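Local coordinates for endoglucanase A (Clostridium acetobutylicum, PDB 3IK2), which probably hydrolyses internal beta-1,4-glucosidic bonds of cellulose and related glucans, at residues W58-D63 against L117-V122; N64-L69 against S82-F87; D194-S199 against N233-S238; E352-G357 against A382-C387; A366-L371 against Q396-L401. One frame throughout, in Å; residues are numbered along the deposited sequence.

From the N terminus, contact 1 comes first: the loop after strand 115-116 returns to strand 61-63 and the turn before it. Contact 2 falls wholly within that excursion: the chain passes straight from 58-63 into helix 65-69, which packs on helix 82-93 only a short loop later. Contact 3 follows in series, closing a loop that holds helix 198-215 and barrel strand 220-226. Contacts 4 and 5 come last and cross, their segments alternating along the chain: contact 4 joins the ends of barrel strands 347-353 and 379-384, while contact 5 packs the two helices outside them. They touch where Tyr353 OH meets Gln367 NE2.

Contact 1 of 5, residues W58-D63 against L117-V122; sequences WKNESD and LANTDV
Direct hydrogen bonding between residues 58-63 and 117-122 comes down to one backbone link, Leu117 N to Asn60 O at 3.0 Å. The N-H points fairly well at the oxygen (149°) but arrives from well above the carbonyl plane, and Asn53 adds a weak bond to the same oxygen. Water does the rest. One molecule donates to both Lys59 O and Leu117 O, so the two carbonyls share it. A second accepts from Asn60 ND2 at 2.6 Å and gives its protons to Leu117 O and to Asn119 OD1; a third bridges the same two amides, whose own atoms ND2 of Asn60 and OD1 of Asn119 stay 4.3 Å apart. What remains is van der Waals contact of the Leu117 side chain with polar atoms: its CB rests 3.4 Å from Asn60 O, and its CD2 reaches 3.3 Å from Ser62 OG, a hydroxyl whose polar partner is Asn53. On the far segment, Asp121 OD2 takes the N-H of Ala118 and keeps the turn closed. The contact carries the pairing of strands 61-63 and 115-116 past its end, in a small antiparallel sheet with 61-63 in the middle; Leu190 from another loop covers Asn60 and Leu117.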
# COMPACT_ATOMS: atom_id res chain seq x y z
N TRP A 58 7.34 20.82 -4.43
CA TRP A 58 6.73 22.06 -4.89
C TRP A 58 7.23 23.27 -4.12
O TRP A 58 6.51 23.86 -3.31
CB TRP A 58 5.20 21.97 -4.82
CG TRP A 58 4.50 22.90 -5.77
CD1 TRP A 58 3.84 24.04 -5.46
CD2 TRP A 58 4.41 22.75 -7.20
NE1 TRP A 58 3.31 24.61 -6.60
CE2 TRP A 58 3.64 23.83 -7.68
CE3 TRP A 58 4.87 21.79 -8.11
CZ2 TRP A 58 3.34 24.00 -9.04
CZ3 TRP A 58 4.58 21.96 -9.46
CH2 TRP A 58 3.81 23.05 -9.91
N LYS A 59 8.49 23.61 -4.39
CA LYS A 59 9.08 24.92 -4.05
C LYS A 59 9.10 25.27 -2.58
O LYS A 59 9.11 26.45 -2.21
CB LYS A 59 8.39 26.06 -4.82
CG LYS A 59 8.66 26.02 -6.29
CD LYS A 59 7.42 25.73 -7.08
CE LYS A 59 7.70 25.83 -8.59
NZ LYS A 59 6.81 24.86 -9.26
N ASN A 60 9.13 24.22 -1.74
CA ASN A 60 9.12 24.37 -0.29
C ASN A 60 7.96 25.26 0.09
O ASN A 60 8.10 26.12 0.94
CB ASN A 60 10.43 25.00 0.17
CG ASN A 60 11.57 24.03 0.16
OD1 ASN A 60 11.40 22.87 0.48
ND2 ASN A 60 12.76 24.52 -0.20
N GLU A 61 6.82 25.06 -0.57
CA GLU A 61 5.66 25.94 -0.37
C GLU A 61 4.79 25.56 0.84
O GLU A 61 4.34 24.40 0.98
CB GLU A 61 4.81 25.98 -1.63
CG GLU A 61 3.63 26.93 -1.56
CD GLU A 61 2.83 26.92 -2.84
OE1 GLU A 61 3.27 27.59 -3.78
OE2 GLU A 61 1.79 26.22 -2.89
N SER A 62 4.58 26.56 1.70
CA SER A 62 3.69 26.43 2.84
C SER A 62 2.33 27.01 2.46
O SER A 62 2.23 28.17 2.02
CB SER A 62 4.25 27.18 4.05
OG SER A 62 5.23 26.39 4.69
N ASP A 63 1.29 26.20 2.63
CA ASP A 63 0.02 26.54 2.03
C ASP A 63 -1.14 25.70 2.59
O ASP A 63 -0.98 24.89 3.52
CB ASP A 63 0.12 26.39 0.49
CG ASP A 63 0.45 24.97 0.07
OD1 ASP A 63 0.18 24.05 0.87
OD2 ASP A 63 0.98 24.78 -1.05
N LEU A 117 9.03 28.93 0.51
CA LEU A 117 9.96 29.35 1.56
C LEU A 117 11.37 29.48 1.00
O LEU A 117 11.74 28.82 0.01
CB LEU A 117 9.93 28.36 2.72
CG LEU A 117 8.93 28.51 3.88
CD1 LEU A 117 7.79 29.55 3.71
CD2 LEU A 117 8.37 27.23 4.30
N ALA A 118 12.14 30.37 1.62
CA ALA A 118 13.54 30.60 1.26
C ALA A 118 14.40 29.61 2.03
O ALA A 118 13.98 29.10 3.07
CB ALA A 118 13.96 32.04 1.59
N ASN A 119 15.59 29.35 1.50
CA ASN A 119 16.58 28.47 2.13
C ASN A 119 16.99 28.97 3.49
O ASN A 119 17.40 28.21 4.35
CB ASN A 119 17.77 28.30 1.21
CG ASN A 119 17.41 27.52 -0.03
OD1 ASN A 119 16.51 26.66 0.02
ND2 ASN A 119 18.08 27.80 -1.15
N THR A 120 16.84 30.28 3.67
CA THR A 120 17.02 30.96 4.93
C THR A 120 15.94 30.61 5.98
O THR A 120 16.14 30.89 7.18
CB THR A 120 17.04 32.49 4.67
OG1 THR A 120 18.00 32.77 3.65
CG2 THR A 120 17.45 33.22 5.90
N ASP A 121 14.82 30.01 5.55
CA ASP A 121 13.71 29.70 6.45
C ASP A 121 13.85 28.34 7.13
O ASP A 121 12.93 27.88 7.85
CB ASP A 121 12.37 29.80 5.71
CG ASP A 121 12.03 31.21 5.31
OD1 ASP A 121 12.41 32.13 6.07
OD2 ASP A 121 11.40 31.41 4.23
N VAL A 122 14.99 27.70 6.93
CA VAL A 122 15.27 26.42 7.56
C VAL A 122 14.87 26.45 9.05
O VAL A 122 15.11 27.44 9.77
CB VAL A 122 16.74 25.97 7.30
CG1 VAL A 122 17.74 27.05 7.73
CG2 VAL A 122 17.05 24.64 7.95
O HOH W 1 10.87 28.17 -2.51
O HOH W 2 13.65 26.95 -0.50
O HOH W 3 15.75 23.76 -0.40

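Contact 2 of 5, residues N64-L69 against S82-F87; sequences NYWLTL and SVYTAF
Tyr65 O is gripped twice, both times from within its own helix: Leu69 N donates at 2.9 Å in the regular helical bond, and Thr68 OG1 folds back to add a second at 3.1 Å, coming from above the carbonyl plane. Thr68 points away from helix 82-87; the side turned to it is apolar. The short helices run nearly parallel, their axes 21° apart and 9.4 Å at closest approach. Val83 points at the first helix and fills the middle of the contact. With CG1 anti to its backbone N (chi1 166°), its two methyls spread over the backbone of the first helix, CG2 sitting 3.7 Å from Leu67 N and CG1 4.0 Å from Trp66 CB. Leu67 crosses it at about a right angle, sending CD2 to 3.9 Å from Val83 CG2 and on towards Ser82 OG. On the other flank the six-membered end of Trp66 meets Tyr84: CZ3 lies 3.7 Å from Tyr84 CE2, and the phenol oxygen sits at the indole edge, near its plane. Both rings also meet Tyr45, and Trp66, Val83 and Tyr84 all touch Ile37 of barrel strand 34-37. The polar ends are held elsewhere, Tyr84 OH on Thr102 O and Ser82 OG on Lys76 O. With its hydroxyls satisfied outside the pair, the junction itself rests on dispersion and the fit of branched and aromatic side chains, in a buried setting.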
# COMPACT_ATOMS: atom_id res chain seq x y z
N ASN A 64 -2.31 25.91 2.00
CA ASN A 64 -3.53 25.24 2.43
C ASN A 64 -3.83 23.99 1.58
O ASN A 64 -4.97 23.56 1.50
CB ASN A 64 -4.72 26.21 2.32
CG ASN A 64 -5.04 26.59 0.85
OD1 ASN A 64 -4.35 26.17 -0.08
ND2 ASN A 64 -6.09 27.36 0.66
N TYR A 65 -2.80 23.42 0.95
CA TYR A 65 -2.98 22.32 -0.01
C TYR A 65 -3.83 21.16 0.53
O TYR A 65 -4.75 20.66 -0.13
CB TYR A 65 -1.62 21.81 -0.50
CG TYR A 65 -1.71 20.60 -1.43
CD1 TYR A 65 -2.07 20.75 -2.77
CD2 TYR A 65 -1.41 19.31 -0.95
CE1 TYR A 65 -2.16 19.63 -3.62
CE2 TYR A 65 -1.50 18.20 -1.78
CZ TYR A 65 -1.89 18.36 -3.11
OH TYR A 65 -1.97 17.26 -3.94
N TRP A 66 -3.53 20.72 1.75
CA TRP A 66 -4.28 19.61 2.31
C TRP A 66 -5.76 19.97 2.65
O TRP A 66 -6.65 19.12 2.48
CB TRP A 66 -3.52 18.89 3.45
CG TRP A 66 -2.83 17.62 2.96
CD1 TRP A 66 -2.64 17.26 1.65
CD2 TRP A 66 -2.25 16.56 3.76
NE1 TRP A 66 -1.99 16.05 1.58
CE2 TRP A 66 -1.74 15.60 2.85
CE3 TRP A 66 -2.11 16.34 5.14
CZ2 TRP A 66 -1.08 14.41 3.29
CZ3 TRP A 66 -1.46 15.15 5.57
CH2 TRP A 66 -0.94 14.21 4.64
N LEU A 67 -6.01 21.21 3.07
CA LEU A 67 -7.39 21.71 3.21
C LEU A 67 -8.22 21.59 1.91
O LEU A 67 -9.35 21.16 1.95
CB LEU A 67 -7.42 23.16 3.73
CG LEU A 67 -7.01 23.34 5.20
CD1 LEU A 67 -6.70 24.80 5.50
CD2 LEU A 67 -8.12 22.88 6.12
N THR A 68 -7.62 21.95 0.77
CA THR A 68 -8.34 21.86 -0.51
C THR A 68 -8.46 20.43 -1.04
O THR A 68 -9.54 20.03 -1.44
CB THR A 68 -7.77 22.86 -1.60
OG1 THR A 68 -6.44 22.47 -2.01
CG2 THR A 68 -7.72 24.29 -1.05
N LEU A 69 -7.36 19.66 -1.01
CA LEU A 69 -7.33 18.28 -1.42
C LEU A 69 -8.38 17.41 -0.72
O LEU A 69 -8.99 16.52 -1.34
CB LEU A 69 -5.92 17.68 -1.25
CG LEU A 69 -5.68 16.27 -1.82
CD1 LEU A 69 -5.87 16.25 -3.34
CD2 LEU A 69 -4.32 15.64 -1.41
N SER A 82 -9.07 19.05 10.94
CA SER A 82 -10.19 19.06 9.98
C SER A 82 -9.88 18.29 8.68
O SER A 82 -10.77 17.71 8.07
CB SER A 82 -10.69 20.49 9.70
OG SER A 82 -9.78 21.20 8.86
N VAL A 83 -8.61 18.29 8.26
CA VAL A 83 -8.18 17.53 7.11
C VAL A 83 -8.39 16.01 7.37
O VAL A 83 -8.96 15.30 6.54
CB VAL A 83 -6.69 17.87 6.74
CG1 VAL A 83 -6.09 16.83 5.76
CG2 VAL A 83 -6.53 19.32 6.20
N TYR A 84 -7.92 15.55 8.53
CA TYR A 84 -8.02 14.13 8.95
C TYR A 84 -9.46 13.72 9.29
O TYR A 84 -9.87 12.58 9.02
CB TYR A 84 -7.07 13.84 10.13
CG TYR A 84 -5.60 13.73 9.73
CD1 TYR A 84 -4.83 12.68 10.21
CD2 TYR A 84 -5.00 14.66 8.89
CE1 TYR A 84 -3.49 12.56 9.88
CE2 TYR A 84 -3.67 14.54 8.53
CZ TYR A 84 -2.92 13.49 9.04
OH TYR A 84 -1.59 13.38 8.72
N THR A 85 -10.23 14.61 9.90
CA THR A 85 -11.63 14.28 10.14
C THR A 85 -12.46 14.27 8.84
O THR A 85 -13.31 13.40 8.64
CB THR A 85 -12.24 15.04 11.36
OG1 THR A 85 -12.33 16.44 11.11
CG2 THR A 85 -11.38 14.82 12.62
N ALA A 86 -12.18 15.17 7.90
CA ALA A 86 -12.85 15.06 6.59
C ALA A 86 -12.49 13.71 5.95
O ALA A 86 -13.37 12.98 5.49
CB ALA A 86 -12.46 16.22 5.66
N PHE A 87 -11.20 13.39 5.94
CA PHE A 87 -10.70 12.10 5.45
C PHE A 87 -11.38 10.88 6.10
O PHE A 87 -11.98 10.06 5.41
CB PHE A 87 -9.17 12.01 5.58
CG PHE A 87 -8.62 10.69 5.14
CD1 PHE A 87 -8.44 10.40 3.80
CD2 PHE A 87 -8.27 9.71 6.09
CE1 PHE A 87 -7.94 9.16 3.41
CE2 PHE A 87 -7.77 8.46 5.69
CZ PHE A 87 -7.61 8.20 4.35

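Contact 3 of 5, residues D194-S199 against N233-S238. With ACT (acetate ion), chain J.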
# COMPACT_ATOMS: atom_id res chain seq x y z
N ASP A 194 19.84 17.59 7.71
CA ASP A 194 20.82 16.53 7.85
C ASP A 194 20.30 15.15 7.44
O ASP A 194 19.12 14.86 7.52
CB ASP A 194 21.32 16.44 9.29
CG ASP A 194 22.03 17.72 9.77
OD1 ASP A 194 22.48 18.57 8.97
OD2 ASP A 194 22.14 17.86 10.99
N LYS A 195 21.22 14.29 7.02
CA LYS A 195 20.88 12.89 6.79
C LYS A 195 20.24 12.25 8.03
O LYS A 195 20.63 12.53 9.16
CB LYS A 195 22.12 12.13 6.30
CG LYS A 195 22.42 12.38 4.79
CD LYS A 195 23.49 11.42 4.24
CE LYS A 195 23.32 11.20 2.72
NZ LYS A 195 24.37 10.30 2.04
N THR A 196 19.23 11.43 7.82
CA THR A 196 18.57 10.72 8.91
C THR A 196 19.41 9.51 9.35
O THR A 196 19.80 8.69 8.54
CB THR A 196 17.18 10.24 8.48
OG1 THR A 196 16.49 11.30 7.79
CG2 THR A 196 16.39 9.74 9.68
N LYS A 197 19.68 9.41 10.63
CA LYS A 197 20.46 8.30 11.13
C LYS A 197 19.56 7.08 11.34
O LYS A 197 18.35 7.21 11.56
CB LYS A 197 21.14 8.68 12.43
CG LYS A 197 22.30 9.62 12.28
CD LYS A 197 22.84 9.94 13.68
CE LYS A 197 24.15 10.68 13.65
NZ LYS A 197 23.94 12.06 13.14
N CYS A 198 20.17 5.91 11.21
CA CYS A 198 19.51 4.65 11.56
C CYS A 198 19.04 4.73 13.00
O CYS A 198 17.90 4.41 13.29
CB CYS A 198 20.47 3.46 11.36
SG CYS A 198 20.97 3.28 9.68
N SER A 199 19.91 5.19 13.88
CA SER A 199 19.53 5.33 15.31
C SER A 199 18.40 6.37 15.52
O SER A 199 17.53 6.19 16.39
CB SER A 199 20.74 5.72 16.15
OG SER A 199 21.13 7.04 15.86
N ASN A 233 17.90 -1.18 2.22
CA ASN A 233 19.21 -1.80 2.08
C ASN A 233 20.12 -1.24 3.17
O ASN A 233 20.45 -1.93 4.14
CB ASN A 233 19.71 -1.58 0.63
CG ASN A 233 21.11 -2.16 0.34
OD1 ASN A 233 21.73 -1.82 -0.69
ND2 ASN A 233 21.59 -3.02 1.21
N ASP A 234 20.47 0.04 3.04
CA ASP A 234 21.38 0.69 3.97
C ASP A 234 20.84 2.03 4.46
O ASP A 234 21.60 2.94 4.81
CB ASP A 234 22.79 0.80 3.36
CG ASP A 234 22.84 1.60 2.06
OD1 ASP A 234 23.93 1.72 1.49
OD2 ASP A 234 21.80 2.09 1.57
N PHE A 235 19.51 2.11 4.53
CA PHE A 235 18.78 3.34 4.91
C PHE A 235 19.26 4.56 4.11
O PHE A 235 19.50 5.65 4.66
CB PHE A 235 18.82 3.57 6.43
CG PHE A 235 17.72 4.49 6.95
CD1 PHE A 235 16.39 4.30 6.57
CD2 PHE A 235 18.03 5.54 7.80
CE1 PHE A 235 15.36 5.14 7.07
CE2 PHE A 235 17.02 6.39 8.29
CZ PHE A 235 15.69 6.20 7.91
N ASN A 236 19.38 4.34 2.79
CA ASN A 236 19.77 5.38 1.82
C ASN A 236 21.17 5.97 2.14
O ASN A 236 21.32 7.20 2.34
CB ASN A 236 18.68 6.47 1.76
CG ASN A 236 18.78 7.35 0.52
OD1 ASN A 236 19.25 6.92 -0.53
ND2 ASN A 236 18.31 8.59 0.63
N SER A 237 22.17 5.09 2.21
CA SER A 237 23.53 5.44 2.62
C SER A 237 23.57 6.29 3.90
O SER A 237 24.17 7.36 3.95
CB SER A 237 24.31 6.11 1.49
OG SER A 237 23.92 5.59 0.25
N SER A 238 22.90 5.79 4.93
CA SER A 238 22.88 6.47 6.21
C SER A 238 24.30 6.58 6.77
O SER A 238 25.06 5.60 6.71
CB SER A 238 21.96 5.70 7.15
OG SER A 238 21.74 6.44 8.34
C ACT J . 24.51 15.39 7.15
O ACT J . 23.45 15.19 6.53
OXT ACT J . 25.16 16.37 6.72
CH3 ACT J . 24.94 14.53 8.30
O HOH W 4 22.54 9.26 0.29
O HOH W 5 19.83 8.39 5.66
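Three residues in a row, Phe235, Asn236 and Ser237, take left-handed helical backbone angles with positive phi, an uncommon run as the chain leaves helix 229-234. Asp234 steadies it: its O accepts from Ser238 N, and its OD2 takes Ser237 N at 3.1 Å almost straight (173°), an Asx motif. The coil swings Phe235 and Ser238 against residues 194-199. Phe235 CE2 comes 3.7 Å from Thr196 CG2, while Cys198 SG makes an oblique sulfur-aromatic contact, 5.2 Å from the Phe235 ring centroid. Ser238 OG, anti to its backbone N, lies 3.0 Å from Thr196 O, with Asp240 competing for the same proton. A water donates to Thr196 O and Phe235 O, 2.9 Å from each. At the exposed end the extended Lys195 chain brings NZ to a water 2.7 Å away that passes on to Asn236 O, and Lys195 N holds an acetate, probably from the crystallisation liquor, whose O lies only 2.5 Å off. Asp240 also accepts the N-H groups of Cys198 and Ser199, so a carboxylate faces the start of helix 198-215; its charge would be expected to suit that positive helix end, while shared acceptors and water tie the two loops together.

Contact 4 of 5, residues E352-G357 against A382-C387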
# COMPACT_ATOMS: atom_id res chain seq x y z
N GLU A 352 2.52 2.71 -0.29
CA GLU A 352 2.56 3.28 -1.64
C GLU A 352 3.17 2.30 -2.65
O GLU A 352 4.13 1.60 -2.33
CB GLU A 352 3.35 4.58 -1.68
CG GLU A 352 2.70 5.75 -0.96
CD GLU A 352 3.57 7.00 -0.97
OE1 GLU A 352 4.29 7.19 -1.98
OE2 GLU A 352 3.52 7.78 0.02
N TYR A 353 2.58 2.27 -3.84
CA TYR A 353 3.06 1.47 -4.97
C TYR A 353 2.27 1.99 -6.18
O TYR A 353 1.20 2.58 -6.04
CB TYR A 353 2.83 -0.06 -4.76
CG TYR A 353 1.36 -0.44 -4.81
CD1 TYR A 353 0.75 -0.80 -6.03
CD2 TYR A 353 0.56 -0.42 -3.65
CE1 TYR A 353 -0.60 -1.12 -6.10
CE2 TYR A 353 -0.82 -0.75 -3.72
CZ TYR A 353 -1.38 -1.08 -4.95
OH TYR A 353 -2.72 -1.40 -5.02
N ASN A 354 2.80 1.76 -7.36
CA ASN A 354 2.13 2.13 -8.61
C ASN A 354 2.98 1.46 -9.68
O ASN A 354 4.21 1.53 -9.62
CB ASN A 354 2.10 3.66 -8.76
CG ASN A 354 1.45 4.13 -10.05
OD1 ASN A 354 2.02 4.01 -11.12
ND2 ASN A 354 0.28 4.72 -9.94
N TYR A 355 2.30 0.81 -10.64
CA TYR A 355 2.92 0.05 -11.74
C TYR A 355 2.91 0.80 -13.07
O TYR A 355 3.40 0.30 -14.06
CB TYR A 355 2.34 -1.41 -11.84
CG TYR A 355 3.06 -2.30 -10.84
CD1 TYR A 355 2.68 -2.31 -9.48
CD2 TYR A 355 4.18 -3.06 -11.22
CE1 TYR A 355 3.36 -3.07 -8.55
CE2 TYR A 355 4.89 -3.81 -10.28
CZ TYR A 355 4.48 -3.80 -8.96
OH TYR A 355 5.18 -4.54 -8.03
N GLY A 356 2.38 2.03 -13.07
CA GLY A 356 2.39 2.88 -14.27
C GLY A 356 1.38 2.44 -15.31
O GLY A 356 0.62 1.50 -15.07
N GLY A 357 1.38 3.13 -16.47
CA GLY A 357 0.42 2.86 -17.56
C GLY A 357 -1.02 2.60 -17.13
O GLY A 357 -1.65 1.64 -17.57
N ALA A 382 -2.38 -2.58 1.74
CA ALA A 382 -1.73 -1.93 0.62
C ALA A 382 -2.61 -0.78 0.12
O ALA A 382 -3.82 -0.92 0.07
CB ALA A 382 -1.47 -2.93 -0.51
N THR A 383 -1.97 0.33 -0.21
CA THR A 383 -2.63 1.51 -0.71
C THR A 383 -1.86 2.01 -1.97
O THR A 383 -0.67 2.35 -1.93
CB THR A 383 -2.85 2.62 0.37
OG1 THR A 383 -1.72 2.73 1.24
CG2 THR A 383 -4.06 2.31 1.25
N TYR A 384 -2.56 1.95 -3.09
CA TYR A 384 -2.11 2.47 -4.36
C TYR A 384 -1.90 3.98 -4.22
O TYR A 384 -2.61 4.64 -3.45
CB TYR A 384 -3.22 2.16 -5.36
CG TYR A 384 -3.16 2.88 -6.67
CD1 TYR A 384 -2.41 2.35 -7.73
CD2 TYR A 384 -3.87 4.06 -6.88
CE1 TYR A 384 -2.35 2.98 -8.93
CE2 TYR A 384 -3.82 4.70 -8.10
CZ TYR A 384 -3.06 4.15 -9.12
OH TYR A 384 -2.99 4.76 -10.36
N TRP A 385 -0.91 4.50 -4.96
CA TRP A 385 -0.60 5.92 -5.06
C TRP A 385 -0.73 6.35 -6.53
O TRP A 385 -0.05 5.78 -7.40
CB TRP A 385 0.81 6.28 -4.53
CG TRP A 385 1.02 7.77 -4.51
CD1 TRP A 385 1.40 8.56 -5.58
CD2 TRP A 385 0.84 8.68 -3.39
NE1 TRP A 385 1.45 9.89 -5.19
CE2 TRP A 385 1.11 9.99 -3.86
CE3 TRP A 385 0.49 8.51 -2.04
CZ2 TRP A 385 1.02 11.13 -3.03
CZ3 TRP A 385 0.40 9.65 -1.20
CH2 TRP A 385 0.66 10.93 -1.71
N GLU A 386 -1.59 7.33 -6.78
CA GLU A 386 -1.90 7.87 -8.09
C GLU A 386 -0.73 8.66 -8.68
O GLU A 386 -0.24 9.60 -8.05
CB GLU A 386 -3.12 8.80 -7.97
CG GLU A 386 -3.55 9.46 -9.31
CD GLU A 386 -3.71 8.47 -10.41
OE1 GLU A 386 -3.34 8.79 -11.56
OE2 GLU A 386 -4.24 7.36 -10.13
N CYS A 387 -0.28 8.26 -9.88
CA CYS A 387 0.82 8.95 -10.55
C CYS A 387 0.52 9.57 -11.92
O CYS A 387 1.45 10.00 -12.60
CB CYS A 387 2.02 8.02 -10.68
SG CYS A 387 2.63 7.46 -9.08
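Glu352 lies alongside Trp385, its carboxylate tilted 29° from the indole plane, with CD 3.6 Å from Trp385 CE3 and OE1 above one face near the rim. Arg36 forms a salt bridge to OE2 and Tyr279 bonds OE1, which probably keeps this buried acid ionised. Tyr353, turned into the crowded position between its N and carbonyl carbon (chi1 69°), lays a ring face on the next strand: Tyr384 CA sits 3.9 Å from the Tyr353 ring centroid, a CH-pi contact. Its carbonyl, Tyr353 O, takes Trp385 N at 3.1 Å, nearly along the C=O axis. Asn354 is held at both ends of its amide, ND2 giving a 2.8 Å bond to Trp385 O and a second to Glu358, OD1 accepting Gly356 N in an Asx turn. All this lies at the C-terminal ends of neighbouring strands 347-353 and 379-384, the end of a TIM barrel where active sites lie; helix 361-376 makes the crossover between them, packing on Tyr353 and Tyr384.

Contact 5 of 5, residues A366-L371 against Q396-L401; sequences AQADAL and QSAFNL
Two helices of the barrel's outer layer, 361-376 and 393-403, pack here through small residues, with their segment axes 8.3 Å apart and crossing at -38°. Alanines permit the approach: Ala398 CB presses to 3.4 Å from Ala368 N, and the two methyl carbons, Ala368 CB and Ala398 CB, lie 3.9 Å apart. Gln367 flanks them. Its CG, anti to the backbone N (chi1 -177°), lies 3.5 Å from Ala398 CB, and a bend at chi2 carries the amide to Phe399, where NE2 comes 3.2 Å from CE1, the amide plane within 12° of the ring's. The polar partner of NE2 is Tyr353 OH, to which it donates. From the next turn Leu371 sets CD1 over the centre of one Phe399 face, 4.3 Å above it. Inward, Gln367 and Phe399 rest on Tyr384 of barrel strand 379-384; elsewhere Ala368 meets Met446 of strand 440-447 and Leu401 meets Phe474 of strand 468-475, so the pair joins the barrel to the mixed beta sheet.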
# COMPACT_ATOMS: atom_id res chain seq x y z
N ALA A 366 -1.19 -5.39 -14.61
CA ALA A 366 -0.15 -5.32 -13.59
C ALA A 366 -0.72 -5.01 -12.19
O ALA A 366 -0.28 -5.58 -11.20
CB ALA A 366 0.94 -4.35 -13.97
N GLN A 367 -1.70 -4.12 -12.15
CA GLN A 367 -2.46 -3.80 -10.93
C GLN A 367 -3.29 -4.99 -10.43
O GLN A 367 -3.30 -5.27 -9.23
CB GLN A 367 -3.36 -2.59 -11.17
CG GLN A 367 -4.16 -2.13 -9.91
CD GLN A 367 -3.28 -1.69 -8.71
OE1 GLN A 367 -2.15 -1.24 -8.89
NE2 GLN A 367 -3.82 -1.83 -7.49
N ALA A 368 -3.98 -5.68 -11.36
CA ALA A 368 -4.72 -6.90 -10.99
C ALA A 368 -3.77 -7.96 -10.45
O ALA A 368 -4.10 -8.66 -9.47
CB ALA A 368 -5.56 -7.44 -12.16
N ASP A 369 -2.60 -8.04 -11.03
CA ASP A 369 -1.61 -9.04 -10.62
C ASP A 369 -1.06 -8.69 -9.25
O ASP A 369 -0.94 -9.58 -8.40
CB ASP A 369 -0.49 -9.17 -11.66
CG ASP A 369 0.37 -10.41 -11.45
OD1 ASP A 369 -0.15 -11.43 -11.03
OD2 ASP A 369 1.59 -10.38 -11.69
N ALA A 370 -0.73 -7.41 -9.03
CA ALA A 370 -0.24 -6.94 -7.72
C ALA A 370 -1.23 -7.23 -6.61
O ALA A 370 -0.81 -7.66 -5.56
CB ALA A 370 0.11 -5.42 -7.75
N LEU A 371 -2.52 -7.00 -6.85
CA LEU A 371 -3.60 -7.31 -5.88
C LEU A 371 -3.70 -8.80 -5.57
O LEU A 371 -3.84 -9.16 -4.40
CB LEU A 371 -4.96 -6.79 -6.35
CG LEU A 371 -4.99 -5.25 -6.43
CD1 LEU A 371 -6.26 -4.73 -7.16
CD2 LEU A 371 -4.83 -4.59 -5.03
N GLN A 396 -8.61 1.32 -12.09
CA GLN A 396 -9.91 1.15 -11.46
C GLN A 396 -10.53 -0.19 -11.85
O GLN A 396 -11.10 -0.86 -11.01
CB GLN A 396 -10.85 2.31 -11.82
CG GLN A 396 -10.36 3.64 -11.34
CD GLN A 396 -11.44 4.71 -11.39
OE1 GLN A 396 -12.58 4.45 -11.05
NE2 GLN A 396 -11.06 5.93 -11.76
N SER A 397 -10.37 -0.61 -13.11
CA SER A 397 -10.87 -1.95 -13.52
C SER A 397 -10.30 -3.08 -12.66
O SER A 397 -11.01 -4.02 -12.35
CB SER A 397 -10.56 -2.28 -14.97
OG SER A 397 -10.80 -1.21 -15.83
N ALA A 398 -9.00 -3.02 -12.36
CA ALA A 398 -8.34 -4.04 -11.56
C ALA A 398 -8.97 -4.14 -10.19
O ALA A 398 -9.30 -5.24 -9.75
CB ALA A 398 -6.84 -3.79 -11.47
N PHE A 399 -9.17 -2.99 -9.52
CA PHE A 399 -9.84 -2.96 -8.23
C PHE A 399 -11.26 -3.54 -8.32
O PHE A 399 -11.68 -4.35 -7.48
CB PHE A 399 -9.89 -1.53 -7.68
CG PHE A 399 -8.63 -1.09 -6.97
CD1 PHE A 399 -7.58 -0.49 -7.68
CD2 PHE A 399 -8.50 -1.25 -5.58
CE1 PHE A 399 -6.40 -0.07 -7.01
CE2 PHE A 399 -7.33 -0.82 -4.91
CZ PHE A 399 -6.28 -0.24 -5.62
N ASN A 400 -12.02 -3.09 -9.32
CA ASN A 400 -13.38 -3.63 -9.55
C ASN A 400 -13.40 -5.09 -9.94
O ASN A 400 -14.35 -5.80 -9.64
CB ASN A 400 -14.13 -2.80 -10.59
CG ASN A 400 -14.51 -1.46 -10.07
OD1 ASN A 400 -14.75 -1.33 -8.87
ND2 ASN A 400 -14.54 -0.45 -10.93
N LEU A 401 -12.35 -5.56 -10.61
CA LEU A 401 -12.29 -6.97 -10.96
C LEU A 401 -12.32 -7.85 -9.72
O LEU A 401 -12.88 -8.93 -9.75
CB LEU A 401 -11.05 -7.30 -11.81
CG LEU A 401 -11.05 -8.73 -12.38
CD1 LEU A 401 -12.14 -8.89 -13.43
CD2 LEU A 401 -9.68 -9.15 -12.92